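Long-range contacts in MlnE (Bacillus amyloliquefaciens subsp. plantarum, PDB 5D2E), which provides an N-terminal B-type ketoreductase that binds NADP in the macrolactin polyketide assembly line, where it probably reduces beta-keto groups of the growing chain: residues 63-71 and 83-91; 123-134 and 167-178. All blocks are in the same frame, centred on the assembly; numbering follows the deposited sequence.

Interaction 1: 63-71 and 83-91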
loop_
_atom_site.group_PDB
_atom_site.type_symbol
_atom_site.label_atom_id
_atom_site.label_comp_id
_atom_site.label_asym_id
_atom_site.label_seq_id
_atom_site.Cartn_x
_atom_site.Cartn_y
_atom_site.Cartn_z
ATOM N N PHE A 63 5.058 -22.800 4.234
ATOM C CA PHE A 63 6.230 -22.291 3.567
ATOM C C PHE A 63 7.023 -21.512 4.611
ATOM O O PHE A 63 6.460 -20.627 5.279
ATOM C CB PHE A 63 5.839 -21.310 2.452
ATOM C CG PHE A 63 5.115 -21.921 1.262
ATOM C CD1 PHE A 63 5.794 -22.630 0.318
ATOM C CD2 PHE A 63 3.748 -21.739 1.090
ATOM C CE1 PHE A 63 5.160 -23.163 -0.767
ATOM C CE2 PHE A 63 3.076 -22.295 0.004
ATOM C CZ PHE A 63 3.813 -22.993 -0.947
ATOM N N CYS A 64 8.328 -21.786 4.715
ATOM C CA CYS A 64 9.181 -21.136 5.723
ATOM C C CYS A 64 10.542 -21.060 5.121
ATOM O O CYS A 64 10.916 -21.896 4.313
ATOM C CB CYS A 64 9.192 -21.961 7.041
ATOM S SG CYS A 64 9.915 -21.053 8.475
ATOM N N GLU A 65 11.324 -20.091 5.524
ATOM C CA GLU A 65 12.637 -19.929 4.927
ATOM C C GLU A 65 13.563 -21.096 5.337
ATOM O O GLU A 65 14.377 -21.556 4.538
ATOM C CB GLU A 65 13.225 -18.544 5.281
ATOM C CG GLU A 65 14.316 -18.037 4.352
ATOM C CD GLU A 65 13.882 -17.816 2.885
ATOM O OE1 GLU A 65 12.948 -17.017 2.517
ATOM O OE2 GLU A 65 14.565 -18.439 2.065
ATOM N N ASP A 66 13.347 -21.636 6.517
ATOM C CA ASP A 66 14.239 -22.643 7.058
ATOM C C ASP A 66 13.456 -23.542 7.927
ATOM O O ASP A 66 12.194 -23.446 8.034
ATOM C CB ASP A 66 15.407 -21.946 7.830
ATOM C CG ASP A 66 14.932 -21.116 9.011
ATOM O OD1 ASP A 66 13.820 -21.304 9.567
ATOM O OD2 ASP A 66 15.688 -20.206 9.372
ATOM N N ASP A 67 14.110 -24.446 8.657
ATOM C CA ASP A 67 13.243 -25.295 9.501
ATOM C C ASP A 67 12.933 -24.897 10.899
ATOM O O ASP A 67 12.487 -25.726 11.694
ATOM C CB ASP A 67 13.610 -26.741 9.444
ATOM C CG ASP A 67 14.975 -26.919 9.318
ATOM O OD1 ASP A 67 15.589 -26.429 10.294
ATOM O OD2 ASP A 67 15.391 -27.485 8.250
ATOM N N SER A 68 13.027 -23.615 11.179
ATOM C CA SER A 68 12.842 -23.120 12.541
ATOM C C SER A 68 11.453 -23.346 13.065
ATOM O O SER A 68 11.246 -23.424 14.265
ATOM C CB SER A 68 13.216 -21.641 12.650
ATOM O OG SER A 68 12.395 -20.885 11.798
ATOM N N MET A 69 10.453 -23.472 12.190
ATOM C CA MET A 69 9.107 -23.746 12.682
ATOM C C MET A 69 8.671 -25.233 12.624
ATOM O O MET A 69 7.544 -25.568 13.016
ATOM C CB MET A 69 8.139 -22.879 11.908
ATOM C CG MET A 69 8.251 -21.401 12.299
ATOM S SD MET A 69 7.644 -21.064 13.977
ATOM C CE MET A 69 5.970 -21.564 14.075
ATOM N N TYR A 70 9.547 -26.128 12.173
ATOM C CA TYR A 70 9.098 -27.501 11.898
ATOM C C TYR A 70 8.671 -28.245 13.183
ATOM O O TYR A 70 7.512 -28.727 13.322
ATOM C CB TYR A 70 10.157 -28.283 11.108
ATOM C CG TYR A 70 9.703 -29.708 10.871
ATOM C CD1 TYR A 70 8.776 -30.010 9.866
ATOM C CD2 TYR A 70 10.179 -30.740 11.666
ATOM C CE1 TYR A 70 8.335 -31.310 9.645
ATOM C CE2 TYR A 70 9.743 -32.041 11.472
ATOM C CZ TYR A 70 8.830 -32.308 10.453
ATOM O OH TYR A 70 8.409 -33.584 10.275
ATOM N N THR A 71 9.578 -28.308 14.152
ATOM C CA THR A 71 9.294 -29.039 15.449
ATOM C C THR A 71 8.125 -28.525 16.186
ATOM O O THR A 71 7.273 -29.292 16.650
ATOM C CB THR A 71 10.477 -28.879 16.396
ATOM O OG1 THR A 71 11.603 -29.407 15.710
ATOM C CG2 THR A 71 10.235 -29.663 17.698
ATOM N N PRO A 83 -2.072 -34.825 6.408
ATOM C CA PRO A 83 -0.657 -34.507 6.221
ATOM C C PRO A 83 -0.261 -33.068 6.565
ATOM O O PRO A 83 -1.030 -32.151 6.312
ATOM C CB PRO A 83 -0.425 -34.727 4.747
ATOM C CG PRO A 83 -1.574 -35.548 4.256
ATOM C CD PRO A 83 -2.696 -35.439 5.218
ATOM N N PHE A 84 0.974 -32.903 7.037
ATOM C CA PHE A 84 1.602 -31.593 7.176
ATOM C C PHE A 84 2.763 -31.501 6.215
ATOM O O PHE A 84 3.697 -32.323 6.235
ATOM C CB PHE A 84 2.003 -31.404 8.635
ATOM C CG PHE A 84 2.719 -30.125 8.924
ATOM C CD1 PHE A 84 2.043 -28.919 8.913
ATOM C CD2 PHE A 84 4.078 -30.122 9.201
ATOM C CE1 PHE A 84 2.710 -27.752 9.192
ATOM C CE2 PHE A 84 4.727 -28.951 9.520
ATOM C CZ PHE A 84 4.049 -27.771 9.506
ATOM N N ILE A 85 2.675 -30.567 5.263
ATOM C CA ILE A 85 3.711 -30.406 4.252
ATOM C C ILE A 85 4.551 -29.175 4.590
ATOM O O ILE A 85 4.006 -28.058 4.753
ATOM C CB ILE A 85 3.067 -30.228 2.863
ATOM C CG1 ILE A 85 2.039 -31.359 2.595
ATOM C CG2 ILE A 85 4.139 -30.146 1.800
ATOM C CD1 ILE A 85 2.594 -32.797 2.575
ATOM N N TYR A 86 5.844 -29.332 4.674
ATOM C CA TYR A 86 6.728 -28.236 5.127
ATOM C C TYR A 86 7.796 -27.977 4.124
ATOM O O TYR A 86 8.624 -28.830 3.775
ATOM C CB TYR A 86 7.297 -28.542 6.497
ATOM C CG TYR A 86 7.999 -27.431 7.189
ATOM C CD1 TYR A 86 9.337 -27.213 6.989
ATOM C CD2 TYR A 86 7.353 -26.635 8.127
ATOM C CE1 TYR A 86 9.993 -26.190 7.675
ATOM C CE2 TYR A 86 8.010 -25.640 8.826
ATOM C CZ TYR A 86 9.316 -25.389 8.573
ATOM O OH TYR A 86 10.041 -24.415 9.264
ATOM N N VAL A 87 7.746 -26.789 3.553
ATOM C CA VAL A 87 8.603 -26.412 2.464
ATOM C C VAL A 87 9.554 -25.303 2.856
ATOM O O VAL A 87 9.131 -24.234 3.304
ATOM C CB VAL A 87 7.755 -25.908 1.279
ATOM C CG1 VAL A 87 8.634 -25.698 0.029
ATOM C CG2 VAL A 87 6.582 -26.843 1.024
ATOM N N THR A 88 10.826 -25.529 2.604
ATOM C CA THR A 88 11.845 -24.565 2.890
ATOM C C THR A 88 12.593 -24.132 1.676
ATOM O O THR A 88 12.464 -24.662 0.591
ATOM C CB THR A 88 12.877 -25.135 3.919
ATOM O OG1 THR A 88 13.534 -26.255 3.346
ATOM C CG2 THR A 88 12.247 -25.551 5.145
ATOM N N SER A 89 13.389 -23.103 1.855
ATOM C CA SER A 89 14.206 -22.562 0.816
ATOM C C SER A 89 15.411 -23.426 0.434
ATOM O O SER A 89 16.117 -23.928 1.302
ATOM C CB SER A 89 14.724 -21.201 1.278
ATOM O OG SER A 89 15.399 -20.639 0.220
ATOM N N GLY A 90 15.651 -23.575 -0.862
ATOM C CA GLY A 90 16.793 -24.331 -1.370
ATOM C C GLY A 90 17.214 -23.846 -2.753
ATOM O O GLY A 90 16.491 -23.089 -3.400
ATOM N N GLU A 91 18.366 -24.314 -3.223
ATOM C CA GLU A 91 18.837 -24.016 -4.585
ATOM C C GLU A 91 17.845 -24.585 -5.600
ATOM O O GLU A 91 17.478 -23.972 -6.570
ATOM C CB GLU A 91 20.200 -24.671 -4.872
ATOM C CG GLU A 91 21.288 -24.478 -3.828
ATOM C CD GLU A 91 21.564 -23.014 -3.518
ATOM O OE1 GLU A 91 21.445 -22.161 -4.433
ATOM O OE2 GLU A 91 21.911 -22.716 -2.347
HETATM O O HOH W 1 16.239 -23.492 4.121
#
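In the beta-alpha-beta unit of strand 60-64, helix 70-76 and strand 84-89, the turn leading into the helix closes around the Tyr86 side chain. Tyr86 OH donates to Asp66 O at 2.7 Å, in the carbonyl plane and on a lone pair. The same hydroxyl of Tyr86 accepts a hydrogen bond from Met69 N at 3.1 Å, a bent bond of 139°. Two backbone groups thus fix the end of the ring. Tyr70 covers one face. Its CB makes a CH-pi contact 4.0 Å from the centroid of the Tyr86 ring, and its ring is T-shaped to Tyr86, planes at 79°. CG of Tyr86 lies anti to the backbone N (chi1 -169°), which carries the ring out toward residues 66-70. Arg100 makes a cation-pi contact with Tyr70. The unit belongs to the Rossmann-like half that polyketide ketoreductases use as a structural subdomain. The strands run parallel here. Cys64 N donates to Val87 O at 2.9 Å. On the face of the sheet that carries Phe63 and Val87, Phe63 CD1 packs 3.9 Å from Val87 CB, the two side chains side by side. Asp66 OD1 accepts from Ser68 N at 2.9 Å in an Asx turn and also from Ser68 OG at 2.7 Å.

Interaction 2: 123-134 and 167-178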
loop_
_atom_site.group_PDB
_atom_site.type_symbol
_atom_site.label_atom_id
_atom_site.label_comp_id
_atom_site.label_asym_id
_atom_site.label_seq_id
_atom_site.Cartn_x
_atom_site.Cartn_y
_atom_site.Cartn_z
ATOM N N ILE A 123 -2.345 -35.314 -2.428
ATOM C CA ILE A 123 -2.293 -34.410 -1.287
ATOM C C ILE A 123 -2.885 -33.056 -1.786
ATOM O O ILE A 123 -2.267 -32.382 -2.583
ATOM C CB ILE A 123 -0.846 -34.269 -0.744
ATOM C CG1 ILE A 123 -0.475 -35.582 -0.044
ATOM C CG2 ILE A 123 -0.803 -33.263 0.392
ATOM C CD1 ILE A 123 0.976 -35.723 0.303
ATOM N N ARG A 124 -4.081 -32.689 -1.317
ATOM C CA ARG A 124 -4.781 -31.473 -1.715
ATOM C C ARG A 124 -4.880 -30.523 -0.476
ATOM O O ARG A 124 -5.720 -30.707 0.396
ATOM C CB ARG A 124 -6.208 -31.822 -2.205
ATOM C CG ARG A 124 -7.121 -30.572 -2.388
ATOM C CD ARG A 124 -8.506 -30.892 -2.963
ATOM N NE ARG A 124 -8.388 -31.349 -4.343
ATOM C CZ ARG A 124 -9.391 -31.770 -5.091
ATOM N NH1 ARG A 124 -10.619 -31.772 -4.609
ATOM N NH2 ARG A 124 -9.149 -32.128 -6.343
ATOM N N PRO A 125 -3.958 -29.560 -0.368
ATOM C CA PRO A 125 -3.942 -28.686 0.827
ATOM C C PRO A 125 -5.160 -27.821 0.863
ATOM O O PRO A 125 -5.639 -27.393 -0.204
ATOM C CB PRO A 125 -2.699 -27.828 0.625
ATOM C CG PRO A 125 -1.864 -28.515 -0.394
ATOM C CD PRO A 125 -2.814 -29.330 -1.244
ATOM N N ARG A 126 -5.644 -27.549 2.057
ATOM C CA ARG A 126 -6.624 -26.550 2.273
ATOM C C ARG A 126 -6.060 -25.353 3.075
ATOM O O ARG A 126 -6.253 -24.207 2.724
ATOM C CB ARG A 126 -7.778 -27.108 3.038
ATOM C CG ARG A 126 -9.100 -26.504 2.537
ATOM C CD ARG A 126 -9.871 -26.013 3.676
ATOM N NE ARG A 126 -11.015 -25.200 3.270
ATOM C CZ ARG A 126 -12.213 -25.694 3.031
ATOM N NH1 ARG A 126 -12.406 -27.004 3.051
ATOM N NH2 ARG A 126 -13.217 -24.883 2.740
ATOM N N HIS A 127 -5.284 -25.627 4.108
ATOM C CA HIS A 127 -4.693 -24.568 4.908
ATOM C C HIS A 127 -3.283 -24.304 4.520
ATOM O O HIS A 127 -2.465 -25.176 4.621
ATOM C CB HIS A 127 -4.784 -24.944 6.365
ATOM C CG HIS A 127 -6.113 -25.526 6.696
ATOM N ND1 HIS A 127 -7.179 -24.748 7.087
ATOM C CD2 HIS A 127 -6.602 -26.777 6.505
ATOM C CE1 HIS A 127 -8.251 -25.497 7.196
ATOM N NE2 HIS A 127 -7.928 -26.735 6.854
ATOM N N ILE A 128 -2.998 -23.069 4.092
ATOM C CA ILE A 128 -1.712 -22.686 3.615
ATOM C C ILE A 128 -1.187 -21.635 4.556
ATOM O O ILE A 128 -1.929 -20.704 4.870
ATOM C CB ILE A 128 -1.778 -22.011 2.221
ATOM C CG1 ILE A 128 -2.639 -22.769 1.215
ATOM C CG2 ILE A 128 -0.404 -21.755 1.717
ATOM C CD1 ILE A 128 -2.374 -24.212 1.093
ATOM N N ILE A 129 0.066 -21.816 5.006
ATOM C CA ILE A 129 0.774 -20.894 5.856
ATOM C C ILE A 129 1.973 -20.383 5.038
ATOM O O ILE A 129 2.815 -21.115 4.590
ATOM C CB ILE A 129 1.261 -21.444 7.192
ATOM C CG1 ILE A 129 0.119 -22.130 7.979
ATOM C CG2 ILE A 129 2.026 -20.364 7.971
ATOM C CD1 ILE A 129 -0.974 -21.247 8.381
ATOM N N HIS A 130 2.012 -19.057 4.832
ATOM C CA HIS A 130 3.132 -18.457 4.157
ATOM C C HIS A 130 3.892 -17.640 5.173
ATOM O O HIS A 130 3.424 -16.579 5.650
ATOM C CB HIS A 130 2.630 -17.581 3.033
ATOM C CG HIS A 130 3.714 -17.069 2.148
ATOM N ND1 HIS A 130 4.446 -15.942 2.451
ATOM C CD2 HIS A 130 4.152 -17.485 0.930
ATOM C CE1 HIS A 130 5.345 -15.724 1.507
ATOM N NE2 HIS A 130 5.163 -16.623 0.549
ATOM N N PHE A 131 5.076 -18.117 5.545
ATOM C CA PHE A 131 5.879 -17.423 6.525
ATOM C C PHE A 131 7.349 -17.313 6.114
ATOM O O PHE A 131 8.230 -17.955 6.702
ATOM C CB PHE A 131 5.773 -18.170 7.877
ATOM C CG PHE A 131 6.501 -17.480 9.059
ATOM C CD1 PHE A 131 6.680 -16.131 9.116
ATOM C CD2 PHE A 131 6.951 -18.226 10.114
ATOM C CE1 PHE A 131 7.298 -15.519 10.225
ATOM C CE2 PHE A 131 7.571 -17.637 11.205
ATOM C CZ PHE A 131 7.714 -16.280 11.271
ATOM N N LEU A 132 7.598 -16.462 5.159
ATOM C CA LEU A 132 8.915 -16.141 4.658
ATOM C C LEU A 132 9.324 -14.700 5.031
ATOM O O LEU A 132 10.499 -14.352 4.941
ATOM C CB LEU A 132 8.918 -16.154 3.155
ATOM C CG LEU A 132 8.503 -17.454 2.487
ATOM C CD1 LEU A 132 8.662 -17.319 0.997
ATOM C CD2 LEU A 132 9.293 -18.662 3.045
ATOM N N ALA A 133 8.337 -13.876 5.378
ATOM C CA ALA A 133 8.550 -12.401 5.533
ATOM C C ALA A 133 9.140 -12.023 6.874
ATOM O O ALA A 133 8.396 -11.783 7.873
ATOM C CB ALA A 133 7.260 -11.642 5.294
ATOM N N ALA A 134 10.478 -12.028 6.891
ATOM C CA ALA A 134 11.211 -11.570 8.041
ATOM C C ALA A 134 12.420 -10.771 7.643
ATOM O O ALA A 134 12.726 -10.601 6.468
ATOM C CB ALA A 134 11.547 -12.758 9.002
ATOM N N LEU A 167 -4.601 -26.706 -7.763
ATOM C CA LEU A 167 -4.208 -27.485 -6.635
ATOM C C LEU A 167 -5.266 -27.428 -5.522
ATOM O O LEU A 167 -5.515 -28.433 -4.875
ATOM C CB LEU A 167 -2.842 -27.033 -6.185
ATOM C CG LEU A 167 -2.400 -27.716 -4.912
ATOM C CD1 LEU A 167 -2.018 -29.124 -5.339
ATOM C CD2 LEU A 167 -1.223 -27.019 -4.251
ATOM N N CYS A 168 -5.918 -26.257 -5.362
ATOM C CA CYS A 168 -6.808 -25.955 -4.277
ATOM C C CYS A 168 -8.122 -25.411 -4.768
ATOM O O CYS A 168 -8.286 -24.209 -4.967
ATOM C CB CYS A 168 -6.163 -24.908 -3.342
ATOM S SG CYS A 168 -4.519 -25.336 -2.701
ATOM N N PRO A 169 -9.113 -26.272 -4.864
ATOM C CA PRO A 169 -10.463 -25.774 -5.144
ATOM C C PRO A 169 -10.919 -24.711 -4.129
ATOM O O PRO A 169 -11.611 -23.770 -4.513
ATOM C CB PRO A 169 -11.333 -27.040 -5.051
ATOM C CG PRO A 169 -10.373 -28.164 -5.354
ATOM C CD PRO A 169 -9.017 -27.733 -4.837
ATOM N N LYS A 170 -10.537 -24.879 -2.863
ATOM C CA LYS A 170 -10.709 -23.890 -1.821
ATOM C C LYS A 170 -9.439 -23.866 -1.015
ATOM O O LYS A 170 -8.808 -24.900 -0.789
ATOM C CB LYS A 170 -11.826 -24.277 -0.889
ATOM C CG LYS A 170 -13.215 -23.938 -1.378
ATOM C CD LYS A 170 -14.217 -23.956 -0.215
ATOM C CE LYS A 170 -15.442 -23.126 -0.560
ATOM N NZ LYS A 170 -16.122 -23.699 -1.752
ATOM N N ALA A 171 -9.053 -22.693 -0.553
ATOM C CA ALA A 171 -7.845 -22.605 0.304
ATOM C C ALA A 171 -8.057 -21.481 1.263
ATOM O O ALA A 171 -8.712 -20.452 0.931
ATOM C CB ALA A 171 -6.614 -22.353 -0.515
ATOM N N GLU A 172 -7.513 -21.670 2.466
ATOM C CA GLU A 172 -7.401 -20.583 3.434
ATOM C C GLU A 172 -5.936 -20.296 3.565
ATOM O O GLU A 172 -5.171 -21.169 4.008
ATOM C CB GLU A 172 -7.976 -20.966 4.802
ATOM C CG GLU A 172 -9.099 -22.033 4.795
ATOM C CD GLU A 172 -10.408 -21.616 4.138
ATOM O OE1 GLU A 172 -10.740 -20.423 4.191
ATOM O OE2 GLU A 172 -11.118 -22.493 3.579
ATOM N N ILE A 173 -5.541 -19.089 3.205
ATOM C CA ILE A 173 -4.127 -18.718 3.129
ATOM C C ILE A 173 -3.825 -17.736 4.275
ATOM O O ILE A 173 -4.511 -16.720 4.383
ATOM C CB ILE A 173 -3.789 -18.042 1.822
ATOM C CG1 ILE A 173 -4.044 -18.984 0.621
ATOM C CG2 ILE A 173 -2.331 -17.563 1.870
ATOM C CD1 ILE A 173 -5.402 -18.787 -0.050
ATOM N N LEU A 174 -2.838 -18.035 5.109
ATOM C CA LEU A 174 -2.455 -17.189 6.200
ATOM C C LEU A 174 -1.066 -16.770 5.931
ATOM O O LEU A 174 -0.145 -17.595 5.905
ATOM C CB LEU A 174 -2.601 -17.894 7.581
ATOM C CG LEU A 174 -2.096 -17.077 8.785
ATOM C CD1 LEU A 174 -2.862 -15.761 8.995
ATOM C CD2 LEU A 174 -2.189 -17.947 10.042
ATOM N N TYR A 175 -0.898 -15.466 5.690
ATOM C CA TYR A 175 0.348 -14.826 5.445
ATOM C C TYR A 175 0.814 -14.188 6.745
ATOM O O TYR A 175 0.088 -13.430 7.338
ATOM C CB TYR A 175 0.168 -13.788 4.355
ATOM C CG TYR A 175 1.238 -12.757 4.298
ATOM C CD1 TYR A 175 2.504 -13.028 3.797
ATOM C CD2 TYR A 175 0.998 -11.474 4.810
ATOM C CE1 TYR A 175 3.501 -12.043 3.829
ATOM C CE2 TYR A 175 1.991 -10.504 4.829
ATOM C CZ TYR A 175 3.218 -10.785 4.340
ATOM O OH TYR A 175 4.127 -9.722 4.356
ATOM N N LEU A 176 2.057 -14.505 7.156
ATOM C CA LEU A 176 2.694 -14.023 8.368
ATOM C C LEU A 176 3.965 -13.275 8.075
ATOM O O LEU A 176 4.716 -13.640 7.205
ATOM C CB LEU A 176 3.082 -15.185 9.303
ATOM C CG LEU A 176 2.033 -16.266 9.513
ATOM C CD1 LEU A 176 2.517 -17.477 10.306
ATOM C CD2 LEU A 176 0.858 -15.632 10.186
ATOM N N TYR A 177 4.184 -12.210 8.842
ATOM C CA TYR A 177 5.427 -11.500 8.827
ATOM C C TYR A 177 5.777 -11.032 10.241
ATOM O O TYR A 177 4.895 -10.817 11.061
ATOM C CB TYR A 177 5.424 -10.289 7.914
ATOM C CG TYR A 177 4.523 -9.156 8.254
ATOM C CD1 TYR A 177 3.176 -9.187 7.892
ATOM C CD2 TYR A 177 5.005 -8.023 8.949
ATOM C CE1 TYR A 177 2.336 -8.125 8.167
ATOM C CE2 TYR A 177 4.168 -6.952 9.217
ATOM C CZ TYR A 177 2.835 -7.023 8.840
ATOM O OH TYR A 177 1.988 -5.995 9.120
ATOM N N GLU A 178 7.071 -10.829 10.454
ATOM C CA GLU A 178 7.582 -10.406 11.727
ATOM C C GLU A 178 7.829 -8.911 11.727
ATOM O O GLU A 178 8.213 -8.308 10.723
ATOM C CB GLU A 178 8.899 -11.054 12.057
ATOM C CG GLU A 178 8.828 -12.555 12.250
ATOM C CD GLU A 178 10.201 -13.129 12.573
ATOM O OE1 GLU A 178 11.233 -12.417 12.472
ATOM O OE2 GLU A 178 10.215 -14.256 12.986
HETATM O O HOH W 2 -5.853 -30.952 -5.591
HETATM O O HOH W 3 -8.294 -27.446 -1.200
HETATM O O HOH W 4 5.555 -14.519 4.689
#
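The Arg126 guanidinium has Lys170 CB over one face and Glu172 OE2 at its edge. Arg126 NE donates to Glu172 OE2 at 2.7 Å, 10° out of the guanidinium plane, on the anti lone pair of the carboxylate oxygen. The two planes are nearly coplanar, 21° apart. A weak bond from Arg126 NH2 reaches the same oxygen. Arg126 NH1 has its own salt bridge, to Glu58, so two carboxylates hold this group. Pro169 CG lies over one face of the Arg124 guanidinium, 3.6 Å above the plane and toward its rim. At its edge a water accepts from Arg124 NE and donates to Leu167 O.

Further along, the Phe131 ring has Glu178 CG at its edge. Phe131 CG is anti to its own N (chi1 -176°), which brings Phe131 CD1 to 3.7 Å from Leu176 CB. The Tyr175 ring has His130 ND1 at its edge, 3.8 Å from Tyr175 CD1. His130 NE2 is hydrogen-bonded to Ser154 OG of helix 141-164, which links the two strands in a beta-alpha-beta crossover. Tyr175 OH donates to the backbone O of Tyr188, on helix 186-201.

Strands 127-133 and 171-180 run parallel in the Rossmann-like fold. Regular backbone bonds join them, such as His130 N to Leu174 O at 2.8 Å. Ile129 and Leu174 lie side by side on one face of the sheet, and Ile128 and Ile173 on the other. Beyond Phe131 the pairing slips, since Phe131 is opposite Leu176 but Ala133 is opposite Tyr177. Ala133 centres an inverse gamma turn. A water bridges the strands here, accepting from Leu132 N and donating to Leu176 O, with His130 ND1 2.9 Å from its oxygen. Glu178 N then donates to Ala133 O at 3.1 Å.

In the fold
Interactions 1 and 2 are neighbours in one parallel sheet, their centres about 12 Å apart. Strand 60-64 lies between strands 84-89 and 127-133, so Phe63 belongs to both neighbourhoods. Phe63 N is 2.8 Å from Ile129 O and Phe63 O is 2.9 Å from Phe131 N, both probable hydrogen bonds. Leu132 CD2 also packs 3.4 Å from Cys64 C. The resulting strand order is 84-89, 60-64, 127-133, 171-180. In sequence the two contacts follow one another, without overlap. Both lie in the N-terminal Rossmann-like subdomain, away from the NADP pocket, which is formed by residues between 280 and 452 in the other Rossmann-type half.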